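Local coordinates for armadillo repeat protein arm00016 (Synthetic construct, PDB 4D4E) that probably binds extended peptides, having been computationally designed as an armadillo repeat scaffold for modular peptide recognition, at residues 58-63 / 95-100; 74-79 / 113-118; 184-189 / 202-207. One frame throughout, in Å; residues are numbered along the deposited sequence.

Interaction 1. Residues 58-63 / 95-100; sequences PLVKLL and AGALSP
Val60 carries most of this contact, pointing both methyls into the bend at 95-97, where its CA comes within 5.5 Å of that of Ala97. The apolar contacts fall into two groups. In the first, Val60 CG2 touches two methyls, the CB of Ala97 at 3.9 Å and the CB of Ala95 at 4.0 Å, while Val60 CG1, anti to the backbone N (chi1 174°), reaches CG of Pro100. In the second, Leu63, which also packs on Val75 and Ile78 of helix 68-81, meets the same proline ring at about a right angle, with Leu63 CD1 3.8 Å from Pro100 CB. Methyl-to-carbonyl contacts make a separate class: Val60 CG1 lies 3.7 Å from the O of Gly96, and CG2 approaches the O of Ala95. An alanine at Val60 would probably open a gap between Ala95, Ala97 and Pro100. Gly96, with phi 74°, forms a Schellman motif closing helix 86-94; the contact thus joins short helix 56-61 to the turn between helices 86-94 and 98-103, as in the lateral stacking of an armadillo solenoid. No hydrogen bond crosses the interface, so its 220 Å² of buried surface depends on the fit of aliphatic groups rather than on polar pairing.

Interaction 2. Residues 74-79 / 113-118; sequences AVAAIA and IKNAVA
Val75 and Asn115 make the closest approach between two helical segments that run nearly parallel, with axes 8.4 Å apart and an angle of 20° between their N-to-C directions. CG1 of Val75 is anti to its own backbone N (chi1 176°), which directs this methyl at the neighbouring backbone. It lies over the face of the peptide group joining Asn115 to Ala116: Val75 CG1 is 3.3 Å from both the O and the C of Asn115 and 3.4 Å from the N of Ala116, and near-equal distances to all three atoms place the methyl above their plane. Val75 CG1 also meets the CB of Ala116, at 4.0 Å, and touches the CB of Asn115. Val75 packs on Leu63 and Leu104 as well.

Next in sequence, Ala76 presents its CB to the carboxamide of Asn115, with Ala76 CB 3.8 Å from Asn115 OD1. That is a van der Waals contact; the amide's other end, ND2, is hydrogen-bonded back to the O of Glu111 one turn earlier, which would limit rotation of the group.

One turn after Val75, Ala79 closes the row. Its CB faces the backbone and methyl of Ala118, with Ala79 CB 4.4 Å from Ala118 CB, and it also approaches the O of Asn115. Beyond the segments, the O of Ala79 accepts a hydrogen bond from ND2 of Asn122, so a polar link follows the apolar row.

The alanines Ala76, Ala79, Ala116 and Ala118 are consistent with the short interaxial distance. Near-parallel stacking of long helices 68-81 and 110-124, whose sequences recur with an offset of 42 residues, is characteristic of the armadillo fold, in which such helices line the concave, peptide-binding side of the superhelix.

Interaction 3. Residues 184-189 / 202-207; sequences PLVKLL and AAIANI
Leu185 and Ile204 mark the nearest backbone approach, their CA atoms standing 7.4 Å apart, far enough for side chains to fill the space between the segments. Residues 184-187 lie on the short helix 182-187, whereas 202-207 lie within the long helix 194-208. The N of Leu188 bonds to the O of Pro184, and the N of Leu189 bonds to the O of Val186 and weakly to that of Leu185; Leu185, Val186 and Leu189 all meet the long helix.

Ile204 is the central side chain. With CG1 anti to its carbonyl carbon and the rest of the chain extended (chi2 -177°), it sends CD1 across to three residues of 184-189. Tip to tip it meets Leu189, with Ile204 CD1 3.8 Å from Leu189 CD1. The same methyl reaches CG2 of Val186 at 4.1 Å, the two side chains crossing at about a right angle, and it lies 4.2 Å from CB of Leu185.

Leu185 touches the long helix on both sides of Ile204 in sequence. Its CD2 rests 3.8 Å from the CB of Ala203, and that branch also touches Ile207, with Leu185 CD2 4.0 Å from Ile207 CD1. Leu185 has chi1 -111° and chi2 12°, both away from staggered values, so its exact shape merits caution.

Val159 and Ile162 of helix 152-166 also pack on Leu185, and Ala226 and Leu227 of helix 223-229 on Leu189.

No hydrogen bond joins the segments; the evidence is for a buried aliphatic interface of 209 Å². Packing of a short helix against the long helix that follows it, through leucine, isoleucine and alanine, is characteristic of the hydrophobic core of armadillo repeats.

In the fold
Interactions 1 and 2 form one continuous packing region, with centres about 11 Å apart and Leu63 CD2 3.4 Å from Val75 CG2. Their segments alternate along the chain: helix 56-61 leads into helix 68-81, and helix 98-103 into helix 110-124, so the same two successive helix pairs are joined twice, at short helix and loop in interaction 1 and between long helices in interaction 2. Interaction 3 comes later, its centre about 30 Å from that of interaction 1 and about 23 Å from that of interaction 2, touching neither. Lateral contacts between successive helices, with local packing of short on long helix, build the elongated armadillo solenoid, consistent with its modular design.

Interaction 1. Residues 58-63 / 95-100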
loop_
_atom_site.group_PDB
_atom_site.type_symbol
_atom_site.label_atom_id
_atom_site.label_comp_id
_atom_site.label_asym_id
_atom_site.label_seq_id
_atom_site.Cartn_x
_atom_site.Cartn_y
_atom_site.Cartn_z
ATOM N N PRO A 58 -20.210 5.195 2.590
ATOM C CA PRO A 58 -20.591 4.297 3.703
ATOM C C PRO A 58 -19.473 3.267 4.056
ATOM O O PRO A 58 -19.257 2.938 5.245
ATOM C CB PRO A 58 -21.896 3.621 3.218
ATOM C CG PRO A 58 -22.317 4.306 1.991
ATOM C CD PRO A 58 -21.202 5.208 1.497
ATOM N N LEU A 59 -18.707 2.832 3.054
ATOM C CA LEU A 59 -17.576 1.972 3.327
ATOM C C LEU A 59 -16.509 2.652 4.148
ATOM O O LEU A 59 -16.031 2.063 5.089
ATOM C CB LEU A 59 -16.959 1.416 2.048
ATOM C CG LEU A 59 -17.341 0.127 1.386
ATOM C CD1 LEU A 59 -16.257 -0.054 0.330
ATOM C CD2 LEU A 59 -17.331 -1.052 2.374
ATOM N N VAL A 60 -16.087 3.866 3.783
ATOM C CA VAL A 60 -15.101 4.645 4.565
ATOM C C VAL A 60 -15.584 4.873 6.012
ATOM O O VAL A 60 -14.774 4.911 6.948
ATOM C CB VAL A 60 -14.852 6.036 3.893
ATOM C CG1 VAL A 60 -13.956 6.918 4.760
ATOM C CG2 VAL A 60 -14.218 5.854 2.525
ATOM N N LYS A 61 -16.889 5.106 6.180
ATOM C CA LYS A 61 -17.435 5.362 7.484
ATOM C C LYS A 61 -17.388 4.125 8.384
ATOM O O LYS A 61 -17.359 4.273 9.609
ATOM C CB LYS A 61 -18.857 5.890 7.377
ATOM C CG LYS A 61 -19.405 6.393 8.689
ATOM C CD LYS A 61 -20.904 6.151 8.740
ATOM C CE LYS A 61 -21.400 5.932 10.165
ATOM N NZ LYS A 61 -22.669 5.184 10.030
ATOM N N LEU A 62 -17.381 2.924 7.792
ATOM C CA LEU A 62 -17.201 1.666 8.541
ATOM C C LEU A 62 -15.808 1.479 9.140
ATOM O O LEU A 62 -15.627 0.576 9.963
ATOM C CB LEU A 62 -17.540 0.434 7.658
ATOM C CG LEU A 62 -19.027 0.188 7.359
ATOM C CD1 LEU A 62 -19.256 -0.979 6.417
ATOM C CD2 LEU A 62 -19.820 0.038 8.673
ATOM N N LEU A 63 -14.838 2.315 8.725
ATOM C CA LEU A 63 -13.467 2.231 9.209
ATOM C C LEU A 63 -13.376 2.759 10.619
ATOM O O LEU A 63 -12.353 2.622 11.247
ATOM C CB LEU A 63 -12.467 2.994 8.314
ATOM C CG LEU A 63 -12.446 2.618 6.824
ATOM C CD1 LEU A 63 -11.379 3.371 6.010
ATOM C CD2 LEU A 63 -12.363 1.087 6.659
ATOM N N ALA A 95 -13.820 10.274 -1.306
ATOM C CA ALA A 95 -14.692 9.820 -0.223
ATOM C C ALA A 95 -14.035 9.989 1.137
ATOM O O ALA A 95 -14.579 9.549 2.113
ATOM C CB ALA A 95 -15.155 8.362 -0.450
ATOM N N GLY A 96 -12.842 10.590 1.211
ATOM C CA GLY A 96 -12.129 10.669 2.510
ATOM C C GLY A 96 -11.474 9.397 3.040
ATOM O O GLY A 96 -11.233 9.295 4.217
ATOM N N ALA A 97 -11.173 8.406 2.197
ATOM C CA ALA A 97 -10.556 7.147 2.643
ATOM C C ALA A 97 -9.159 7.297 3.289
ATOM O O ALA A 97 -8.728 6.499 4.122
ATOM C CB ALA A 97 -10.516 6.123 1.467
ATOM N N LEU A 98 -8.407 8.306 2.867
ATOM C CA LEU A 98 -6.992 8.276 3.130
ATOM C C LEU A 98 -6.620 8.498 4.575
ATOM O O LEU A 98 -5.821 7.743 5.125
ATOM C CB LEU A 98 -6.271 9.273 2.224
ATOM C CG LEU A 98 -5.654 8.801 0.916
ATOM C CD1 LEU A 98 -6.408 7.685 0.205
ATOM C CD2 LEU A 98 -5.357 9.999 -0.000
ATOM N N SER A 99 -7.146 9.554 5.199
ATOM C CA SER A 99 -6.867 9.733 6.625
ATOM C C SER A 99 -7.293 8.532 7.543
ATOM O O SER A 99 -6.489 8.065 8.364
ATOM C CB SER A 99 -7.382 11.083 7.140
ATOM O OG SER A 99 -6.384 12.036 6.770
ATOM N N PRO A 100 -8.500 8.002 7.371
ATOM C CA PRO A 100 -8.799 6.812 8.205
ATOM C C PRO A 100 -7.899 5.645 7.870
ATOM O O PRO A 100 -7.605 4.870 8.785
ATOM C CB PRO A 100 -10.247 6.457 7.846
ATOM C CG PRO A 100 -10.771 7.638 7.094
ATOM C CD PRO A 100 -9.627 8.366 6.493
#

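Interaction 2. Residues 74-79 / 113-118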
loop_
_atom_site.group_PDB
_atom_site.type_symbol
_atom_site.label_atom_id
_atom_site.label_comp_id
_atom_site.label_asym_id
_atom_site.label_seq_id
_atom_site.Cartn_x
_atom_site.Cartn_y
_atom_site.Cartn_z
ATOM N N ALA A 74 -14.219 -4.098 5.899
ATOM C CA ALA A 74 -14.441 -2.813 5.156
ATOM C C ALA A 74 -13.131 -2.363 4.451
ATOM O O ALA A 74 -13.157 -1.962 3.294
ATOM C CB ALA A 74 -14.955 -1.723 6.070
ATOM N N VAL A 75 -12.011 -2.448 5.174
ATOM C CA VAL A 75 -10.682 -2.101 4.637
ATOM C C VAL A 75 -10.306 -3.047 3.457
ATOM O O VAL A 75 -9.733 -2.574 2.488
ATOM C CB VAL A 75 -9.572 -2.134 5.720
ATOM C CG1 VAL A 75 -8.232 -1.863 5.094
ATOM C CG2 VAL A 75 -9.756 -1.040 6.742
ATOM N N ALA A 76 -10.635 -4.355 3.553
ATOM C CA ALA A 76 -10.301 -5.332 2.507
ATOM C C ALA A 76 -11.010 -4.897 1.251
ATOM O O ALA A 76 -10.459 -4.903 0.151
ATOM C CB ALA A 76 -10.681 -6.807 2.882
ATOM N N ALA A 77 -12.256 -4.522 1.435
ATOM C CA ALA A 77 -13.118 -4.118 0.314
ATOM C C ALA A 77 -12.528 -2.848 -0.383
ATOM O O ALA A 77 -12.389 -2.841 -1.619
ATOM C CB ALA A 77 -14.531 -3.892 0.829
ATOM N N ILE A 78 -12.246 -1.786 0.411
ATOM C CA ILE A 78 -11.522 -0.583 -0.030
ATOM C C ILE A 78 -10.172 -0.986 -0.687
ATOM O O ILE A 78 -9.805 -0.409 -1.710
ATOM C CB ILE A 78 -11.289 0.430 1.126
ATOM C CG1 ILE A 78 -12.600 1.021 1.677
ATOM C CG2 ILE A 78 -10.234 1.499 0.780
ATOM C CD1 ILE A 78 -12.369 1.800 2.950
ATOM N N ALA A 79 -9.422 -1.959 -0.133
ATOM C CA ALA A 79 -8.221 -2.347 -0.857
ATOM C C ALA A 79 -8.548 -2.833 -2.286
ATOM O O ALA A 79 -7.768 -2.598 -3.232
ATOM C CB ALA A 79 -7.390 -3.407 -0.086
ATOM N N ILE A 113 -4.216 -3.787 10.212
ATOM C CA ILE A 113 -3.041 -3.067 9.701
ATOM C C ILE A 113 -2.598 -3.705 8.390
ATOM O O ILE A 113 -2.292 -3.004 7.422
ATOM C CB ILE A 113 -1.899 -3.095 10.741
ATOM C CG1 ILE A 113 -2.304 -2.339 11.998
ATOM C CG2 ILE A 113 -0.592 -2.565 10.138
ATOM C CD1 ILE A 113 -1.242 -2.302 13.093
ATOM N N LYS A 114 -2.573 -5.043 8.340
ATOM C CA LYS A 114 -2.173 -5.729 7.125
ATOM C C LYS A 114 -3.015 -5.232 5.950
ATOM O O LYS A 114 -2.484 -4.830 4.900
ATOM C CB LYS A 114 -2.322 -7.252 7.281
ATOM C CG LYS A 114 -2.023 -7.987 5.986
ATOM C CD LYS A 114 -2.985 -9.146 5.735
ATOM C CE LYS A 114 -2.515 -10.420 6.398
ATOM N NZ LYS A 114 -1.937 -10.259 7.772
ATOM N N ASN A 115 -4.332 -5.290 6.121
ATOM C CA ASN A 115 -5.274 -4.847 5.102
ATOM C C ASN A 115 -5.251 -3.319 4.798
ATOM O O ASN A 115 -5.431 -2.882 3.638
ATOM C CB ASN A 115 -6.658 -5.270 5.557
ATOM C CG ASN A 115 -6.866 -6.759 5.438
ATOM O OD1 ASN A 115 -7.196 -7.227 4.395
ATOM N ND2 ASN A 115 -6.616 -7.514 6.516
ATOM N N ALA A 116 -4.960 -2.509 5.806
ATOM C CA ALA A 116 -4.907 -1.068 5.588
ATOM C C ALA A 116 -3.639 -0.739 4.792
ATOM O O ALA A 116 -3.676 0.077 3.859
ATOM C CB ALA A 116 -5.017 -0.269 6.905
ATOM N N VAL A 117 -2.545 -1.417 5.113
ATOM C CA VAL A 117 -1.357 -1.318 4.289
ATOM C C VAL A 117 -1.594 -1.791 2.842
ATOM O O VAL A 117 -1.121 -1.113 1.892
ATOM C CB VAL A 117 -0.109 -2.005 4.904
ATOM C CG1 VAL A 117 1.093 -1.679 4.038
ATOM C CG2 VAL A 117 0.169 -1.388 6.259
ATOM N N ALA A 118 -2.285 -2.919 2.647
ATOM C CA ALA A 118 -2.626 -3.317 1.248
ATOM C C ALA A 118 -3.428 -2.207 0.507
ATOM O O ALA A 118 -3.152 -1.869 -0.707
ATOM C CB ALA A 118 -3.370 -4.671 1.188
#

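Interaction 3. Residues 184-189 / 202-207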
loop_
_atom_site.group_PDB
_atom_site.type_symbol
_atom_site.label_atom_id
_atom_site.label_comp_id
_atom_site.label_asym_id
_atom_site.label_seq_id
_atom_site.Cartn_x
_atom_site.Cartn_y
_atom_site.Cartn_z
ATOM N N PRO A 184 15.930 1.196 6.361
ATOM C CA PRO A 184 15.025 0.063 6.424
ATOM C C PRO A 184 14.868 -0.694 5.097
ATOM O O PRO A 184 14.686 -1.905 5.101
ATOM C CB PRO A 184 13.701 0.696 6.876
ATOM C CG PRO A 184 14.114 1.890 7.680
ATOM C CD PRO A 184 15.371 2.394 7.051
ATOM N N LEU A 185 14.953 0.006 3.970
ATOM C CA LEU A 185 14.818 -0.645 2.662
ATOM C C LEU A 185 16.049 -1.520 2.369
ATOM O O LEU A 185 15.909 -2.600 1.753
ATOM C CB LEU A 185 14.637 0.398 1.566
ATOM C CG LEU A 185 13.351 0.626 0.770
ATOM C CD1 LEU A 185 12.020 -0.037 1.214
ATOM C CD2 LEU A 185 13.178 2.096 0.304
ATOM N N VAL A 186 17.230 -1.049 2.799
ATOM C CA VAL A 186 18.502 -1.753 2.601
ATOM C C VAL A 186 18.570 -3.041 3.454
ATOM O O VAL A 186 19.004 -4.103 2.998
ATOM C CB VAL A 186 19.705 -0.801 2.832
ATOM C CG1 VAL A 186 20.975 -1.569 3.015
ATOM C CG2 VAL A 186 19.903 0.110 1.633
ATOM N N LYS A 187 18.067 -2.946 4.676
ATOM C CA LYS A 187 17.865 -4.085 5.576
ATOM C C LYS A 187 16.922 -5.187 4.963
ATOM O O LYS A 187 17.252 -6.362 4.952
ATOM C CB LYS A 187 17.338 -3.461 6.881
ATOM C CG LYS A 187 17.196 -4.317 8.124
ATOM C CD LYS A 187 15.903 -5.105 8.068
ATOM C CE LYS A 187 15.121 -5.052 9.376
ATOM N NZ LYS A 187 15.518 -6.143 10.292
ATOM N N LEU A 188 15.799 -4.768 4.376
ATOM C CA LEU A 188 14.835 -5.641 3.725
ATOM C C LEU A 188 15.405 -6.385 2.515
ATOM O O LEU A 188 14.783 -7.334 2.039
ATOM C CB LEU A 188 13.615 -4.827 3.276
ATOM C CG LEU A 188 12.459 -4.693 4.271
ATOM C CD1 LEU A 188 12.800 -5.231 5.651
ATOM C CD2 LEU A 188 11.922 -3.259 4.333
ATOM N N LEU A 189 16.564 -5.900 1.976
ATOM C CA LEU A 189 17.326 -6.645 0.906
ATOM C C LEU A 189 17.893 -7.954 1.493
ATOM O O LEU A 189 18.353 -8.860 0.750
ATOM C CB LEU A 189 18.487 -5.835 0.303
ATOM C CG LEU A 189 18.137 -4.504 -0.385
ATOM C CD1 LEU A 189 19.383 -3.743 -0.844
ATOM C CD2 LEU A 189 17.197 -4.775 -1.522
ATOM N N ALA A 202 12.956 -3.218 -5.926
ATOM C CA ALA A 202 12.233 -2.309 -6.849
ATOM C C ALA A 202 12.293 -0.848 -6.330
ATOM O O ALA A 202 12.605 0.082 -7.071
ATOM C CB ALA A 202 10.784 -2.737 -6.980
ATOM N N ALA A 203 12.018 -0.678 -5.042
ATOM C CA ALA A 203 12.021 0.656 -4.419
ATOM C C ALA A 203 13.346 1.356 -4.685
ATOM O O ALA A 203 13.384 2.461 -5.163
ATOM C CB ALA A 203 11.832 0.502 -2.922
ATOM N N ILE A 204 14.425 0.637 -4.388
ATOM C CA ILE A 204 15.764 1.086 -4.496
ATOM C C ILE A 204 16.152 1.351 -5.950
ATOM O O ILE A 204 16.730 2.392 -6.235
ATOM C CB ILE A 204 16.690 0.105 -3.763
ATOM C CG1 ILE A 204 16.447 0.240 -2.276
ATOM C CG2 ILE A 204 18.176 0.331 -4.138
ATOM C CD1 ILE A 204 17.359 -0.634 -1.463
ATOM N N ALA A 205 15.789 0.470 -6.868
ATOM C CA ALA A 205 15.950 0.797 -8.297
ATOM C C ALA A 205 15.221 2.117 -8.748
ATOM O O ALA A 205 15.748 2.889 -9.551
ATOM C CB ALA A 205 15.506 -0.378 -9.145
ATOM N N ASN A 206 14.022 2.361 -8.227
ATOM C CA ASN A 206 13.300 3.639 -8.500
ATOM C C ASN A 206 14.024 4.899 -8.017
ATOM O O ASN A 206 14.074 5.901 -8.727
ATOM C CB ASN A 206 11.871 3.627 -7.924
ATOM C CG ASN A 206 10.969 2.654 -8.619
ATOM O OD1 ASN A 206 10.987 2.574 -9.841
ATOM N ND2 ASN A 206 10.126 1.917 -7.847
ATOM N N ILE A 207 14.544 4.832 -6.794
ATOM C CA ILE A 207 15.272 5.912 -6.136
ATOM C C ILE A 207 16.608 6.183 -6.839
ATOM O O ILE A 207 17.052 7.365 -6.990
ATOM C CB ILE A 207 15.435 5.583 -4.606
ATOM C CG1 ILE A 207 14.037 5.447 -3.962
ATOM C CG2 ILE A 207 16.229 6.672 -3.890
ATOM C CD1 ILE A 207 13.984 4.837 -2.565
#